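Local coordinates for octenoyl-coa reductase/carboxylase (Streptomyces sp., PDB 4A0S), which catalyses the NADPH-dependent reductive carboxylation of 2-octenoyl-CoA, supplying an unusual extender unit for cinnabaramide polyketide biosynthesis, at residues 72-76 / 77-81; 85-88 / 89-93; 410-413 / 414-417. All coordinates share one frame; numbering follows the deposited sequence.

Contact 1. Residues 72-76 / 77-81; sequences SSINY and NTVWS. With NAP (NADP nicotinamide-adenine-dinucleotide phosphate), chain F.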
# COMPACT_ATOMS: atom_id res chain seq x y z
N SER A 72 36.16 0.66 -2.84
CA SER A 72 35.00 0.33 -3.62
C SER A 72 34.77 -1.15 -3.36
O SER A 72 35.27 -1.69 -2.36
CB SER A 72 35.30 0.62 -5.09
OG SER A 72 34.17 0.43 -5.91
N SER A 73 34.00 -1.81 -4.21
CA SER A 73 33.80 -3.23 -4.03
C SER A 73 33.59 -3.84 -5.39
O SER A 73 33.24 -3.14 -6.36
CB SER A 73 32.57 -3.48 -3.16
OG SER A 73 31.39 -3.33 -3.92
N ILE A 74 33.78 -5.15 -5.47
CA ILE A 74 33.32 -5.86 -6.65
C ILE A 74 31.85 -6.14 -6.47
O ILE A 74 31.41 -6.63 -5.41
CB ILE A 74 34.09 -7.18 -6.89
CG1 ILE A 74 35.59 -6.91 -6.89
CG2 ILE A 74 33.64 -7.82 -8.20
CD1 ILE A 74 36.03 -5.96 -7.99
N ASN A 75 31.08 -5.78 -7.49
CA ASN A 75 29.70 -6.18 -7.57
C ASN A 75 29.56 -7.10 -8.71
O ASN A 75 30.44 -7.17 -9.58
CB ASN A 75 28.81 -4.96 -7.73
CG ASN A 75 28.59 -4.29 -6.43
OD1 ASN A 75 27.85 -4.79 -5.60
ND2 ASN A 75 29.29 -3.19 -6.20
N TYR A 76 28.47 -7.84 -8.73
CA TYR A 76 28.34 -8.75 -9.81
C TYR A 76 28.27 -7.98 -11.11
O TYR A 76 28.77 -8.46 -12.11
CB TYR A 76 27.22 -9.77 -9.62
CG TYR A 76 27.66 -11.09 -10.19
CD1 TYR A 76 27.74 -11.28 -11.56
CD2 TYR A 76 28.06 -12.14 -9.36
CE1 TYR A 76 28.17 -12.47 -12.12
CE2 TYR A 76 28.51 -13.35 -9.92
CZ TYR A 76 28.56 -13.50 -11.31
OH TYR A 76 28.96 -14.68 -11.90
N ASN A 77 27.70 -6.78 -11.10
CA ASN A 77 27.61 -6.02 -12.34
C ASN A 77 28.99 -5.66 -12.90
O ASN A 77 29.15 -5.51 -14.11
CB ASN A 77 26.68 -4.79 -12.24
CG ASN A 77 27.22 -3.69 -11.32
OD1 ASN A 77 28.20 -3.87 -10.61
ND2 ASN A 77 26.56 -2.53 -11.33
N THR A 78 29.98 -5.56 -12.00
CA THR A 78 31.37 -5.36 -12.38
C THR A 78 31.82 -6.55 -13.19
O THR A 78 32.43 -6.39 -14.26
CB THR A 78 32.28 -5.21 -11.13
OG1 THR A 78 31.66 -4.29 -10.21
CG2 THR A 78 33.69 -4.71 -11.52
N VAL A 79 31.53 -7.75 -12.69
CA VAL A 79 31.74 -9.00 -13.41
C VAL A 79 30.98 -9.03 -14.74
O VAL A 79 31.58 -9.34 -15.76
CB VAL A 79 31.33 -10.22 -12.55
CG1 VAL A 79 31.50 -11.52 -13.33
CG2 VAL A 79 32.11 -10.24 -11.24
N TRP A 80 29.67 -8.75 -14.72
CA TRP A 80 28.91 -8.72 -15.97
C TRP A 80 29.57 -7.77 -16.96
O TRP A 80 29.74 -8.12 -18.12
CB TRP A 80 27.46 -8.25 -15.75
CG TRP A 80 26.61 -9.12 -14.91
CD1 TRP A 80 25.85 -8.74 -13.84
CD2 TRP A 80 26.43 -10.53 -15.04
NE1 TRP A 80 25.19 -9.81 -13.31
CE2 TRP A 80 25.53 -10.93 -14.01
CE3 TRP A 80 26.94 -11.50 -15.91
CZ2 TRP A 80 25.13 -12.26 -13.85
CZ3 TRP A 80 26.54 -12.83 -15.75
CH2 TRP A 80 25.64 -13.19 -14.72
N SER A 81 29.94 -6.57 -16.49
CA SER A 81 30.65 -5.57 -17.31
C SER A 81 31.87 -6.13 -17.98
O SER A 81 32.05 -5.99 -19.19
CB SER A 81 31.17 -4.41 -16.45
OG SER A 81 30.12 -3.66 -15.92
PA NAP F . 27.47 -12.63 -5.37
O1A NAP F . 28.13 -11.85 -4.17
O2A NAP F . 28.40 -13.37 -6.28
O5B NAP F . 26.49 -13.63 -4.74
C5B NAP F . 25.66 -14.36 -5.62
C4B NAP F . 25.29 -15.64 -4.89
O4B NAP F . 24.41 -16.34 -5.78
C3B NAP F . 26.50 -16.56 -4.63
O3B NAP F . 26.65 -16.60 -3.22
C2B NAP F . 26.02 -17.95 -5.04
O2B NAP F . 25.36 -18.63 -3.97
C1B NAP F . 25.01 -17.68 -6.09
N9A NAP F . 25.71 -17.56 -7.39
C8A NAP F . 26.95 -17.08 -7.65
N7A NAP F . 27.19 -17.11 -8.97
C5A NAP F . 26.09 -17.61 -9.53
C6A NAP F . 25.77 -17.89 -10.83
N6A NAP F . 26.64 -17.62 -11.80
N1A NAP F . 24.58 -18.39 -11.08
C2A NAP F . 23.70 -18.62 -10.11
N3A NAP F . 23.97 -18.39 -8.85
C4A NAP F . 25.17 -17.88 -8.54
O3 NAP F . 26.58 -11.63 -6.26
PN NAP F . 25.50 -10.62 -5.65
O1N NAP F . 26.33 -9.30 -5.49
O2N NAP F . 24.76 -11.16 -4.45
O5D NAP F . 24.58 -10.48 -6.95
C5D NAP F . 23.79 -11.63 -7.25
C4D NAP F . 23.00 -11.25 -8.47
O4D NAP F . 22.22 -10.05 -8.10
C3D NAP F . 23.87 -10.82 -9.65
O3D NAP F . 23.19 -11.38 -10.79
C2D NAP F . 23.80 -9.31 -9.64
O2D NAP F . 23.98 -8.76 -10.97
C1D NAP F . 22.34 -9.16 -9.25
N1N NAP F . 22.23 -7.91 -8.54
C2N NAP F . 21.22 -7.06 -8.94
C3N NAP F . 21.13 -5.88 -8.25
C7N NAP F . 20.06 -4.96 -8.69
O7N NAP F . 19.22 -5.29 -9.54
N7N NAP F . 20.13 -3.79 -8.11
C4N NAP F . 22.00 -5.54 -7.21
C5N NAP F . 23.01 -6.39 -6.80
C6N NAP F . 23.12 -7.60 -7.47
P2B NAP F . 25.19 -20.21 -4.17
O1X NAP F . 24.87 -20.55 -2.61
O2X NAP F . 23.91 -20.55 -5.10
O3X NAP F . 26.55 -20.61 -4.69
O HOH W 1 31.51 -2.32 -8.08
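Y76 and W80, one turn apart on helix 76-82, press together beside the bound NADP. The CD1 corner of the tyrosine lies over one face of the indole, 3.3 Å from W80 CE2, and the planes are inclined at 48°, an oblique pairing between the two classical ring geometries. V79 CB lies over a face of the same tyrosine in a CH-pi contact, and with CG1 anti to the backbone N (chi1 178°) that methyl comes to 3.7 Å from Y76 CE1. Beneath this close packing W80 N donates to Y76 O at 2.8 Å. Nearer strand 64-73 the fit is looser and wetter. I74 CG2 merely grazes V79 CG2 at 4.2 Å, N75 N donates to T78 OG1, and one water joins S73 O, N75 ND2 and T78 OG1; D116 also binds S73 OG and N75 ND2. On the cofactor side W80 NE1 donates to the ribose hydroxyl O2D of NADP at 2.8 Å, while phosphate oxygen O2A sits at the tyrosine's edge, near its plane. The chemistry implies a division of labour: the packing of Y76 on the indole probably limits its rotation, consistent with W80 NE1 being directed at the nicotinamide ribose.

Contact 2. Residues 85-88 / 89-93; sequences EPIP and TFHFL. With CO8 (octanoyl-coenzyme A), chain E.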
# COMPACT_ATOMS: atom_id res chain seq x y z
N GLU A 85 28.61 -8.92 -20.70
CA GLU A 85 27.31 -9.57 -20.60
C GLU A 85 26.29 -8.81 -19.75
O GLU A 85 26.66 -8.08 -18.82
CB GLU A 85 27.48 -10.98 -20.06
CG GLU A 85 28.14 -11.91 -21.03
CD GLU A 85 28.01 -13.35 -20.60
OE1 GLU A 85 27.47 -13.59 -19.50
OE2 GLU A 85 28.43 -14.23 -21.37
N PRO A 86 24.99 -8.95 -20.08
CA PRO A 86 24.52 -9.64 -21.27
C PRO A 86 24.75 -8.79 -22.51
O PRO A 86 24.69 -9.29 -23.63
CB PRO A 86 23.03 -9.80 -21.00
CG PRO A 86 22.69 -8.61 -20.19
CD PRO A 86 23.87 -8.44 -19.27
N ILE A 87 24.99 -7.51 -22.29
CA ILE A 87 25.24 -6.55 -23.36
C ILE A 87 26.40 -5.69 -22.91
O ILE A 87 26.41 -5.22 -21.77
CB ILE A 87 24.02 -5.63 -23.58
CG1 ILE A 87 22.81 -6.42 -24.09
CG2 ILE A 87 24.39 -4.46 -24.51
CD1 ILE A 87 21.49 -5.85 -23.64
N PRO A 88 27.38 -5.46 -23.80
CA PRO A 88 28.54 -4.63 -23.46
C PRO A 88 28.08 -3.30 -22.89
O PRO A 88 27.19 -2.68 -23.45
CB PRO A 88 29.21 -4.39 -24.81
CG PRO A 88 28.82 -5.55 -25.63
CD PRO A 88 27.44 -5.94 -25.19
N THR A 89 28.68 -2.89 -21.77
CA THR A 89 28.32 -1.62 -21.13
C THR A 89 28.48 -0.42 -22.05
O THR A 89 27.79 0.58 -21.90
CB THR A 89 29.13 -1.37 -19.84
OG1 THR A 89 30.52 -1.55 -20.10
CG2 THR A 89 28.69 -2.30 -18.75
N PHE A 90 29.37 -0.52 -23.03
CA PHE A 90 29.53 0.59 -23.97
C PHE A 90 28.24 0.95 -24.70
O PHE A 90 28.00 2.12 -25.00
CB PHE A 90 30.68 0.30 -24.92
CG PHE A 90 32.00 0.26 -24.21
CD1 PHE A 90 32.69 1.44 -23.96
CD2 PHE A 90 32.51 -0.93 -23.73
CE1 PHE A 90 33.87 1.44 -23.28
CE2 PHE A 90 33.71 -0.94 -23.04
CZ PHE A 90 34.39 0.25 -22.82
N HIS A 91 27.38 -0.04 -24.92
CA HIS A 91 26.07 0.22 -25.50
C HIS A 91 25.26 1.12 -24.56
O HIS A 91 24.56 2.03 -25.01
CB HIS A 91 25.32 -1.08 -25.77
CG HIS A 91 23.87 -0.88 -26.11
ND1 HIS A 91 23.45 -0.39 -27.33
CD2 HIS A 91 22.75 -1.10 -25.39
CE1 HIS A 91 22.13 -0.32 -27.34
NE2 HIS A 91 21.68 -0.75 -26.18
N PHE A 92 25.39 0.88 -23.25
CA PHE A 92 24.69 1.70 -22.25
C PHE A 92 25.27 3.10 -22.16
O PHE A 92 24.52 4.08 -22.06
CB PHE A 92 24.70 1.04 -20.87
CG PHE A 92 24.25 -0.39 -20.90
CD1 PHE A 92 23.13 -0.77 -21.63
CD2 PHE A 92 24.97 -1.36 -20.21
CE1 PHE A 92 22.73 -2.11 -21.67
CE2 PHE A 92 24.57 -2.70 -20.24
CZ PHE A 92 23.46 -3.07 -20.97
N LEU A 93 26.59 3.18 -22.24
CA LEU A 93 27.28 4.44 -22.19
C LEU A 93 26.84 5.29 -23.37
O LEU A 93 26.61 6.49 -23.23
CB LEU A 93 28.80 4.23 -22.19
CG LEU A 93 29.37 3.48 -20.97
CD1 LEU A 93 30.88 3.37 -21.08
CD2 LEU A 93 28.98 4.15 -19.66
N1A CO8 E . 27.31 -5.75 -28.62
C2A CO8 E . 26.87 -4.51 -28.82
N3A CO8 E . 25.59 -4.20 -28.65
C4A CO8 E . 24.72 -5.16 -28.27
C5A CO8 E . 25.14 -6.46 -28.05
C6A CO8 E . 26.48 -6.76 -28.24
N6A CO8 E . 26.94 -7.99 -28.03
N7A CO8 E . 24.08 -7.18 -27.68
C8A CO8 E . 23.02 -6.36 -27.67
N9A CO8 E . 23.41 -5.13 -28.03
C1B CO8 E . 22.59 -3.90 -28.16
C2B CO8 E . 21.75 -3.93 -29.45
O2B CO8 E . 21.71 -2.61 -30.04
C3B CO8 E . 20.39 -4.32 -28.90
O3B CO8 E . 19.35 -3.86 -29.75
P3B CO8 E . 18.67 -4.97 -30.71
O7A CO8 E . 18.74 -4.36 -32.22
O8A CO8 E . 19.67 -6.28 -30.83
O9A CO8 E . 17.33 -5.36 -30.25
C4B CO8 E . 20.34 -3.62 -27.54
O4B CO8 E . 21.67 -3.76 -27.03
C5B CO8 E . 19.48 -4.39 -26.53
O5B CO8 E . 19.58 -3.75 -25.24
P1A CO8 E . 18.82 -2.32 -24.97
O1A CO8 E . 19.16 -1.92 -23.40
O2A CO8 E . 19.26 -1.21 -25.88
O3A CO8 E . 17.22 -2.61 -25.24
P2A CO8 E . 16.07 -3.10 -24.18
O4A CO8 E . 15.11 -4.10 -24.97
O5A CO8 E . 15.31 -1.98 -23.54
O6A CO8 E . 16.82 -4.03 -23.06
CBP CO8 E . 17.40 -4.83 -20.81
CCP CO8 E . 16.46 -3.95 -21.67
CDP CO8 E . 17.03 -6.29 -21.14
CEP CO8 E . 17.07 -4.56 -19.34
CAP CO8 E . 18.89 -4.50 -21.15
OAP CO8 E . 19.19 -3.07 -21.09
C9P CO8 E . 19.93 -5.31 -20.31
O9P CO8 E . 20.12 -6.50 -20.58
N8P CO8 E . 20.60 -4.63 -19.35
C7P CO8 E . 21.68 -5.26 -18.54
C6P CO8 E . 21.27 -5.70 -17.10
C5P CO8 E . 21.90 -7.07 -16.80
O5P CO8 E . 21.60 -8.05 -17.48
N4P CO8 E . 22.89 -7.19 -15.91
C3P CO8 E . 23.34 -6.27 -14.87
C2P CO8 E . 22.92 -7.02 -13.60
S1P CO8 E . 21.78 -6.03 -12.57
C1' CO8 E . 22.91 -5.54 -11.36
O1' CO8 E . 23.92 -6.21 -11.06
C2' CO8 E . 22.61 -4.33 -10.78
C3' CO8 E . 23.37 -3.76 -9.79
C4' CO8 E . 22.97 -2.54 -9.23
C5' CO8 E . 21.94 -1.75 -10.04
C6' CO8 E . 21.81 -0.40 -9.30
C7' CO8 E . 20.64 0.36 -9.85
C8' CO8 E . 20.63 1.74 -9.19
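I87 and H91 meet because each sends a branch anti to its own backbone N: CG2 of I87, and CG of H91 (chi1 169°). The methyl I87 CG2 thereby rests 3.7 Å from H91 CB, and the imidazole is carried onward toward the pyrophosphate of the acyl-CoA. F92 takes the other course, CG beside its backbone N (chi1 -50°), which swings the ring back over the loop until CZ is 3.7 Å from I87 CB and P88 O lies above one face. H91 N donates to P88 O at 3.0 Å. The same groups meet the ligand. H91 NE2 gives phosphate oxygen O2A a very short 2.5 Å bond, fairly straight at 161°, while ribose oxygen O4B lies over a face of the imidazole. P88 faces the adenine, its CD 3.3 Å from C6A of the ligand, and F92 CZ approaches the pantetheine amide nitrogen N8P. R348 of the second subunit packs on P86 and I87. Within the chain, helix 89-97 is seated against strand 110-112, where T89 OG1 bonds H111, and strand 24-31, where F90 meets L30; T89 also touches S81 of helix 76-82.

Contact 3. Residues 410-413 / 414-417; sequences AVLC and MAPE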
# COMPACT_ATOMS: atom_id res chain seq x y z
N ALA A 410 35.90 -6.13 -0.98
CA ALA A 410 36.20 -4.73 -1.06
C ALA A 410 37.41 -4.55 -1.93
O ALA A 410 38.25 -5.45 -2.06
CB ALA A 410 36.47 -4.19 0.33
N VAL A 411 37.51 -3.37 -2.52
CA VAL A 411 38.70 -2.99 -3.24
C VAL A 411 39.13 -1.65 -2.67
O VAL A 411 38.36 -0.68 -2.70
CB VAL A 411 38.47 -2.91 -4.78
CG1 VAL A 411 39.69 -2.39 -5.51
CG2 VAL A 411 38.07 -4.27 -5.34
N LEU A 412 40.34 -1.59 -2.14
CA LEU A 412 40.92 -0.32 -1.77
C LEU A 412 41.24 0.37 -3.07
O LEU A 412 41.68 -0.26 -4.03
CB LEU A 412 42.20 -0.50 -0.95
CG LEU A 412 42.06 -1.27 0.36
CD1 LEU A 412 43.45 -1.60 0.95
CD2 LEU A 412 41.15 -0.54 1.35
N CYS A 413 40.97 1.67 -3.12
CA CYS A 413 41.27 2.41 -4.32
C CYS A 413 42.38 3.36 -3.96
O CYS A 413 43.56 3.00 -4.06
CB CYS A 413 40.02 3.11 -4.82
SG CYS A 413 38.80 1.90 -5.30
N MET A 414 42.01 4.54 -3.49
CA MET A 414 43.01 5.46 -3.03
C MET A 414 43.52 5.09 -1.63
O MET A 414 44.65 5.41 -1.31
CB MET A 414 42.48 6.88 -3.06
CG MET A 414 43.56 7.94 -3.06
SD MET A 414 42.77 9.54 -3.06
CE MET A 414 42.51 9.74 -4.83
N ALA A 415 42.70 4.42 -0.81
CA ALA A 415 43.15 4.05 0.54
C ALA A 415 44.40 3.17 0.43
O ALA A 415 44.36 2.13 -0.22
CB ALA A 415 42.06 3.33 1.29
N PRO A 416 45.53 3.62 1.02
CA PRO A 416 46.80 2.92 0.83
C PRO A 416 46.90 1.64 1.65
O PRO A 416 47.79 0.81 1.44
CB PRO A 416 47.85 3.95 1.29
CG PRO A 416 47.14 4.81 2.27
CD PRO A 416 45.69 4.87 1.81
N GLU A 417 46.01 1.47 2.61
CA GLU A 417 46.05 0.29 3.45
C GLU A 417 44.69 0.09 4.08
O GLU A 417 43.88 1.01 4.12
CB GLU A 417 47.15 0.43 4.52
CG GLU A 417 46.88 1.55 5.53
CD GLU A 417 48.15 2.25 6.00
OE1 GLU A 417 49.23 1.63 5.97
OE2 GLU A 417 48.07 3.43 6.39
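Strand 408-412 is an inner strand of the mixed sheet that includes the core of the GroES-like fold, and residues 410-417 illustrate how such a strand leaves its sheet. A410 and L412 bond through the backbone to the parallel strand 384-389, V411 and C413 to the antiparallel strand 64-73. Beyond L412 the chain bends sharply at C413 (psi -89°) into an open beta turn, bringing the CA atoms of L412 and A415 to 5.4 Å without a hydrogen bond between the two residues. Contact across the turn is therefore carried by one aliphatic side chain. L412 CB lies 3.5 Å from A415 O, a van der Waals approach of a methylene to a carbonyl. Its CG stands anti to the carbonyl carbon (chi1 -59°), and from there the two methyls fork: CD2 reaches A415 CB at 4.0 Å, whereas CD1 comes to 3.8 Å from the backbone carbon C of E417. The same leucine also touches V387 of strand 384-389, so it bridges that strand and the returning loop. An alanine here would keep the CB contact, but losing both forked methyls is likely to open a gap beneath A415 and E417 and leave the returning loop less firmly seated. Neighbouring elements also pack on the turn. C413 packs on V69 and S72, A415 on M70, and M414 spreads over A68 and, in helix 2-8, over S4 and L8. M414 stays extended as far as its sulfur SD, where a bend (chi3 -85°) turns aside the terminal methyl CE.

Overall arrangement
Along the chain come two contacts beside the ligands and then one at the end of a sheet strand. Contacts 1 and 3 lie on neighbouring strands, with centres about 16 Å apart; S72 N and V411 O are 2.6 Å apart, a probable hydrogen bond, and I74 CD1 meets V411 CG2 at 3.7 Å. Contacts 1 and 2, with centres about 13 Å apart, join through W80 O and E85 N, 2.9 Å apart and probably hydrogen-bonded. Contact 1 contributes one hydrogen bond to NADP and touches the acyl-CoA, while contact 2 grips the nucleotide end and pantetheine arm of that ester. Contact 3 lies away from both ligands, its nearest atoms about 16 Å from contact 2.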